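Local coordinates for protein Succinylglutamatedesuccinylase/aspartoacylase (Rhodobacter sphaeroides 2.4.1, PDB 3CDX) that is probably a metal-dependent hydrolase of the succinylglutamate desuccinylase/aspartoacylase family, likely cleaving non-peptide amide or ester bonds, at residues A[15-20]-A[88-93]; A[294-299]-A[305-310]. All coordinates share one frame; numbering follows the deposited sequence.

Contact 1. Residues A[15-20]-A[88-93]; sequences IDFDRD and RVIMLP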
loop_
_atom_site.group_PDB
_atom_site.type_symbol
_atom_site.label_atom_id
_atom_site.label_comp_id
_atom_site.label_asym_id
_atom_site.label_seq_id
_atom_site.Cartn_x
_atom_site.Cartn_y
_atom_site.Cartn_z
ATOM N N ILE A 15 4.531 -30.110 -22.337
ATOM C CA ILE A 15 3.999 -31.458 -22.149
ATOM C C ILE A 15 3.247 -31.956 -23.400
ATOM O O ILE A 15 2.448 -31.235 -23.984
ATOM C CB ILE A 15 3.118 -31.531 -20.867
ATOM C CG1 ILE A 15 4.012 -31.236 -19.651
ATOM C CG2 ILE A 15 2.393 -32.871 -20.799
ATOM C CD1 ILE A 15 3.405 -31.374 -18.294
ATOM N N ASP A 16 3.533 -33.171 -23.833
ATOM C CA ASP A 16 2.807 -33.772 -24.945
ATOM C C ASP A 16 1.705 -34.595 -24.339
ATOM O O ASP A 16 1.927 -35.726 -23.904
ATOM C CB ASP A 16 3.752 -34.662 -25.791
ATOM C CG ASP A 16 3.051 -35.339 -26.983
ATOM O OD1 ASP A 16 1.809 -35.284 -27.132
ATOM O OD2 ASP A 16 3.773 -35.945 -27.798
ATOM N N PHE A 17 0.509 -34.019 -24.320
ATOM C CA PHE A 17 -0.659 -34.625 -23.676
ATOM C C PHE A 17 -1.188 -35.904 -24.363
ATOM O O PHE A 17 -1.990 -36.631 -23.778
ATOM C CB PHE A 17 -1.764 -33.576 -23.509
ATOM C CG PHE A 17 -1.428 -32.483 -22.501
ATOM C CD1 PHE A 17 -1.734 -32.641 -21.138
ATOM C CD2 PHE A 17 -0.822 -31.302 -22.916
ATOM C CE1 PHE A 17 -1.435 -31.622 -20.196
ATOM C CE2 PHE A 17 -0.532 -30.287 -22.008
ATOM C CZ PHE A 17 -0.832 -30.449 -20.635
ATOM N N ASP A 18 -0.706 -36.185 -25.577
ATOM C CA ASP A 18 -1.062 -37.400 -26.326
ATOM C C ASP A 18 -0.059 -38.543 -26.120
ATOM O O ASP A 18 -0.267 -39.648 -26.617
ATOM C CB ASP A 18 -1.161 -37.092 -27.821
ATOM C CG ASP A 18 -2.285 -36.122 -28.150
ATOM O OD1 ASP A 18 -3.384 -36.255 -27.565
ATOM O OD2 ASP A 18 -2.071 -35.230 -29.023
ATOM N N ARG A 19 1.026 -38.280 -25.392
ATOM C CA ARG A 19 2.071 -39.263 -25.196
ATOM C C ARG A 19 1.782 -40.153 -23.994
ATOM O O ARG A 19 1.490 -39.656 -22.904
ATOM C CB ARG A 19 3.400 -38.554 -25.010
ATOM C CG ARG A 19 4.606 -39.471 -24.915
ATOM C CD ARG A 19 5.863 -38.667 -25.200
ATOM N NE ARG A 19 6.599 -38.306 -23.995
ATOM C CZ ARG A 19 7.392 -37.238 -23.884
ATOM N NH1 ARG A 19 8.031 -37.016 -22.734
ATOM N NH2 ARG A 19 7.540 -36.387 -24.913
ATOM N N ASP A 20 1.866 -41.471 -24.188
ATOM C CA ASP A 20 1.675 -42.416 -23.088
ATOM C C ASP A 20 2.796 -42.329 -22.055
ATOM O O ASP A 20 3.940 -42.068 -22.391
ATOM C CB ASP A 20 1.604 -43.855 -23.596
ATOM C CG ASP A 20 0.236 -44.239 -24.131
ATOM O OD1 ASP A 20 -0.736 -43.450 -24.037
ATOM O OD2 ASP A 20 0.145 -45.362 -24.659
ATOM N N ARG A 88 -6.754 -41.175 -19.239
ATOM C CA ARG A 88 -5.861 -40.026 -19.034
ATOM C C ARG A 88 -6.309 -39.200 -17.842
ATOM O O ARG A 88 -7.498 -38.877 -17.713
ATOM C CB ARG A 88 -5.768 -39.158 -20.294
ATOM C CG ARG A 88 -4.689 -38.050 -20.204
ATOM C CD ARG A 88 -4.440 -37.332 -21.537
ATOM N NE ARG A 88 -5.704 -36.960 -22.165
ATOM C CZ ARG A 88 -5.819 -36.386 -23.355
ATOM N NH1 ARG A 88 -7.026 -36.116 -23.828
ATOM N NH2 ARG A 88 -4.745 -36.086 -24.078
ATOM N N VAL A 89 -5.334 -38.893 -16.977
ATOM C CA VAL A 89 -5.510 -38.037 -15.790
ATOM C C VAL A 89 -4.585 -36.804 -15.918
ATOM O O VAL A 89 -3.369 -36.941 -16.055
ATOM C CB VAL A 89 -5.203 -38.787 -14.481
ATOM C CG1 VAL A 89 -5.552 -37.917 -13.251
ATOM C CG2 VAL A 89 -5.992 -40.140 -14.430
ATOM N N ILE A 90 -5.204 -35.625 -15.917
ATOM C CA ILE A 90 -4.505 -34.330 -15.893
ATOM C C ILE A 90 -4.734 -33.644 -14.538
ATOM O O ILE A 90 -5.882 -33.422 -14.138
ATOM C CB ILE A 90 -4.969 -33.458 -17.068
ATOM C CG1 ILE A 90 -4.705 -34.206 -18.395
ATOM C CG2 ILE A 90 -4.253 -32.018 -17.055
ATOM C CD1 ILE A 90 -5.453 -33.668 -19.565
ATOM N N MET A 91 -3.643 -33.295 -13.854
ATOM C CA MET A 91 -3.662 -32.822 -12.447
ATOM C C MET A 91 -2.954 -31.485 -12.325
ATOM O O MET A 91 -1.770 -31.395 -12.611
ATOM C CB MET A 91 -3.016 -33.859 -11.511
ATOM C CG MET A 91 -3.878 -35.173 -11.406
ATOM S SD MET A 91 -3.039 -36.662 -10.766
ATOM C CE MET A 91 -1.856 -36.911 -12.094
ATOM N N LEU A 92 -3.719 -30.437 -11.982
ATOM C CA LEU A 92 -3.168 -29.093 -11.703
ATOM C C LEU A 92 -3.578 -28.785 -10.309
ATOM O O LEU A 92 -4.630 -28.203 -10.112
ATOM C CB LEU A 92 -3.706 -28.004 -12.673
ATOM C CG LEU A 92 -3.082 -28.049 -14.076
ATOM C CD1 LEU A 92 -3.748 -29.146 -14.937
ATOM C CD2 LEU A 92 -3.149 -26.710 -14.827
ATOM N N PRO A 93 -2.761 -29.184 -9.316
ATOM C CA PRO A 93 -3.168 -28.997 -7.923
ATOM C C PRO A 93 -3.105 -27.555 -7.460
ATOM O O PRO A 93 -3.700 -27.226 -6.451
ATOM C CB PRO A 93 -2.107 -29.770 -7.146
ATOM C CG PRO A 93 -0.885 -29.690 -8.021
ATOM C CD PRO A 93 -1.426 -29.827 -9.417
HETATM O O HOH W 1 -4.683 -34.272 -26.392
#
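Arg-88 reaches from its strand to the turn at 16-19 and donates a hydrogen bond from NH2 to the backbone O of Phe-17, 2.8 Å away (N-H...O angle 158°). The oxygen lies almost in the guanidinium plane, but NH2 stands well above the plane of the carbonyl. A chi1 of -172° sets CG opposite the backbone N, and a bend at chi3 (47°) then brings NH2 to the carbonyl. Arginine is long enough to span the gap and still donate to a water, which accepts from NH2 and donates to Asp-18 OD1 at 2.6 Å; the direct ion pair between NH2 and OD1 is long, at 3.7 Å. A leucine in place of Arg-88 would probably leave the Phe-17 carbonyl without this donor and Asp-18 without its cationic mate.

Deeper in, Phe-17 CD1 meets the terminal CD1 of Ile-90 at 4.2 Å, the two side chains crossing at about a right angle, while Ile-15 CG2 sits over the centre of one ring face. Asp-16 shapes the turn: its OD1 takes the N-H of Asp-18 in an Asx turn, and its backbone O closes a type I turn with Arg-19 N.

Strand 88-92 runs between strands 40-50 and 55-60. Val-47 of the former touches Ile-15, Arg-88 and Ile-90; Thr-55 of the latter accepts from Arg-88 NE, and the loop residue Met-141 packs on Phe-17 and Arg-88.

Contact 2. Residues A[294-299]-A[305-310]; sequences AGWIHF and TAPLEL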
loop_
_atom_site.group_PDB
_atom_site.type_symbol
_atom_site.label_atom_id
_atom_site.label_comp_id
_atom_site.label_asym_id
_atom_site.label_seq_id
_atom_site.Cartn_x
_atom_site.Cartn_y
_atom_site.Cartn_z
ATOM N N ALA A 294 -30.466 -17.336 14.240
ATOM C CA ALA A 294 -29.235 -17.711 13.512
ATOM C C ALA A 294 -27.974 -17.155 14.207
ATOM O O ALA A 294 -26.881 -17.751 14.090
ATOM C CB ALA A 294 -29.301 -17.277 12.044
ATOM N N GLY A 295 -28.153 -16.069 14.958
ATOM C CA GLY A 295 -27.077 -15.406 15.694
ATOM C C GLY A 295 -27.411 -13.944 15.831
ATOM O O GLY A 295 -28.540 -13.549 15.536
ATOM N N TRP A 296 -26.443 -13.151 16.290
ATOM C CA TRP A 296 -26.620 -11.741 16.645
ATOM C C TRP A 296 -25.430 -10.917 16.163
ATOM O O TRP A 296 -24.267 -11.346 16.259
ATOM C CB TRP A 296 -26.687 -11.555 18.185
ATOM C CG TRP A 296 -27.765 -12.299 18.882
ATOM C CD1 TRP A 296 -29.035 -11.844 19.147
ATOM C CD2 TRP A 296 -27.695 -13.632 19.400
ATOM N NE1 TRP A 296 -29.753 -12.819 19.809
ATOM C CE2 TRP A 296 -28.963 -13.927 19.969
ATOM C CE3 TRP A 296 -26.677 -14.608 19.457
ATOM C CZ2 TRP A 296 -29.240 -15.147 20.584
ATOM C CZ3 TRP A 296 -26.947 -15.814 20.035
ATOM C CH2 TRP A 296 -28.223 -16.087 20.602
ATOM N N ILE A 297 -25.727 -9.719 15.674
ATOM C CA ILE A 297 -24.668 -8.798 15.307
ATOM C C ILE A 297 -24.526 -7.843 16.472
ATOM O O ILE A 297 -25.480 -7.113 16.790
ATOM C CB ILE A 297 -25.011 -7.999 14.052
ATOM C CG1 ILE A 297 -25.102 -8.916 12.822
ATOM C CG2 ILE A 297 -24.048 -6.837 13.902
ATOM C CD1 ILE A 297 -25.554 -8.177 11.515
ATOM N N HIS A 298 -23.352 -7.887 17.108
ATOM C CA HIS A 298 -23.037 -7.059 18.246
ATOM C C HIS A 298 -22.445 -5.757 17.737
ATOM O O HIS A 298 -21.708 -5.749 16.708
ATOM C CB HIS A 298 -22.051 -7.797 19.180
ATOM C CG HIS A 298 -22.599 -9.068 19.777
ATOM N ND1 HIS A 298 -23.157 -9.116 21.039
ATOM C CD2 HIS A 298 -22.691 -10.327 19.284
ATOM C CE1 HIS A 298 -23.560 -10.350 21.296
ATOM N NE2 HIS A 298 -23.291 -11.105 20.248
ATOM N N PHE A 299 -22.780 -4.655 18.430
ATOM C CA PHE A 299 -22.212 -3.335 18.157
ATOM C C PHE A 299 -21.262 -2.942 19.279
ATOM O O PHE A 299 -21.581 -2.111 20.153
ATOM C CB PHE A 299 -23.320 -2.305 17.881
ATOM C CG PHE A 299 -24.278 -2.778 16.812
ATOM C CD1 PHE A 299 -23.892 -2.758 15.454
ATOM C CD2 PHE A 299 -25.505 -3.343 17.165
ATOM C CE1 PHE A 299 -24.741 -3.266 14.453
ATOM C CE2 PHE A 299 -26.383 -3.821 16.176
ATOM C CZ PHE A 299 -26.007 -3.793 14.824
ATOM N N THR A 305 -26.087 -0.450 23.644
ATOM C CA THR A 305 -26.780 -0.960 22.434
ATOM C C THR A 305 -26.959 -2.490 22.373
ATOM O O THR A 305 -25.974 -3.241 22.465
ATOM C CB THR A 305 -26.066 -0.482 21.153
ATOM O OG1 THR A 305 -25.898 0.942 21.205
ATOM C CG2 THR A 305 -26.849 -0.834 19.939
ATOM N N ALA A 306 -28.211 -2.938 22.199
ATOM C CA ALA A 306 -28.518 -4.349 22.039
ATOM C C ALA A 306 -28.083 -4.880 20.680
ATOM O O ALA A 306 -28.195 -4.195 19.677
ATOM C CB ALA A 306 -30.032 -4.636 22.240
ATOM N N PRO A 307 -27.595 -6.128 20.656
ATOM C CA PRO A 307 -27.229 -6.740 19.379
ATOM C C PRO A 307 -28.435 -6.994 18.472
ATOM O O PRO A 307 -29.580 -7.149 18.935
ATOM C CB PRO A 307 -26.578 -8.058 19.790
ATOM C CG PRO A 307 -27.130 -8.346 21.134
ATOM C CD PRO A 307 -27.329 -7.025 21.797
ATOM N N LEU A 308 -28.165 -7.069 17.179
ATOM C CA LEU A 308 -29.245 -7.320 16.240
ATOM C C LEU A 308 -29.411 -8.816 15.978
ATOM O O LEU A 308 -28.529 -9.453 15.402
ATOM C CB LEU A 308 -29.008 -6.537 14.942
ATOM C CG LEU A 308 -29.994 -6.675 13.786
ATOM C CD1 LEU A 308 -31.342 -5.973 14.140
ATOM C CD2 LEU A 308 -29.357 -6.036 12.522
ATOM N N GLU A 309 -30.565 -9.361 16.391
ATOM C CA GLU A 309 -30.898 -10.768 16.151
ATOM C C GLU A 309 -31.197 -11.055 14.675
ATOM O O GLU A 309 -31.995 -10.326 14.043
ATOM C CB GLU A 309 -32.129 -11.161 16.981
ATOM C CG GLU A 309 -32.414 -12.699 16.990
ATOM C CD GLU A 309 -33.725 -13.052 17.730
ATOM O OE1 GLU A 309 -34.431 -12.115 18.128
ATOM O OE2 GLU A 309 -34.036 -14.248 17.897
ATOM N N LEU A 310 -30.577 -12.116 14.137
ATOM C CA LEU A 310 -30.893 -12.631 12.775
ATOM C C LEU A 310 -31.576 -13.977 12.863
ATOM O O LEU A 310 -31.205 -14.783 13.712
ATOM C CB LEU A 310 -29.619 -12.821 11.906
ATOM C CG LEU A 310 -28.689 -11.605 11.735
ATOM C CD1 LEU A 310 -27.677 -11.779 10.617
ATOM C CD2 LEU A 310 -29.498 -10.314 11.536
HETATM O O HOH W 2 -24.406 -4.924 20.754
#
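The amide of Ala-294 donates to Leu-310 O at 2.7 Å, one of four backbone hydrogen bonds joining the two strands. Leu-310 N answers to Gly-295 O in a nearly straight bond (175°), and Ile-297 and Leu-308 exchange a reciprocal pair. Ala-294 and Gly-295 thus both face Leu-310, a classic beta bulge, in which glycine readily adopts the positive phi of 152°.

Trp-296 and Glu-309 project from the same face and lie side by side. The indole CD1 rests 3.8 Å from Glu-309 CB, and the methylenes of the extended glutamate run past NE1, while OE2 turns to Thr-293 for a hydrogen bond. Farther along, the compact Pro-307 ring can lay CB over one face of the His-298 imidazole, 4.0 Å from the ring centroid, in a CH-pi contact; His-298 NE2 is engaged by Glu-279. Phe-299 has CG beside its backbone N (chi1 -52°), which carries CE2 to 4.0 Å from Leu-308 CB, and its edge meets Ala-306 O. Next to the connecting loop a water bridges the segments, accepting from Phe-299 N and donating to Thr-305 O.

The apolar Ile-297 and Leu-310 point to the other face and touch Phe-278. Arg-78 of the second subunit packs on Ala-306 and Pro-307. The whole is a bulged antiparallel beta hairpin, with strand 308-311 outermost in a four-stranded antiparallel sheet within this chain.

Overall arrangement
The two contacts lie on opposite sides of the chain's centre, their own centres 52 Å apart and their nearest atoms about 32 Å apart, so neither touches the other. Contact 1 closes in sequence before contact 2 opens. The first ties the loop ahead of strand 21-30 to a strand of the catalytic domain; the second is a local hairpin with only five residues between its segments. Both lie away from the calcium site formed by His-63, Glu-66 and His-149. They differ in their surroundings too: no other chain of the assembly touches contact 1, whereas contact 2 meets Ile-71 and Arg-78 of the second subunit and so takes part in a subunit interface.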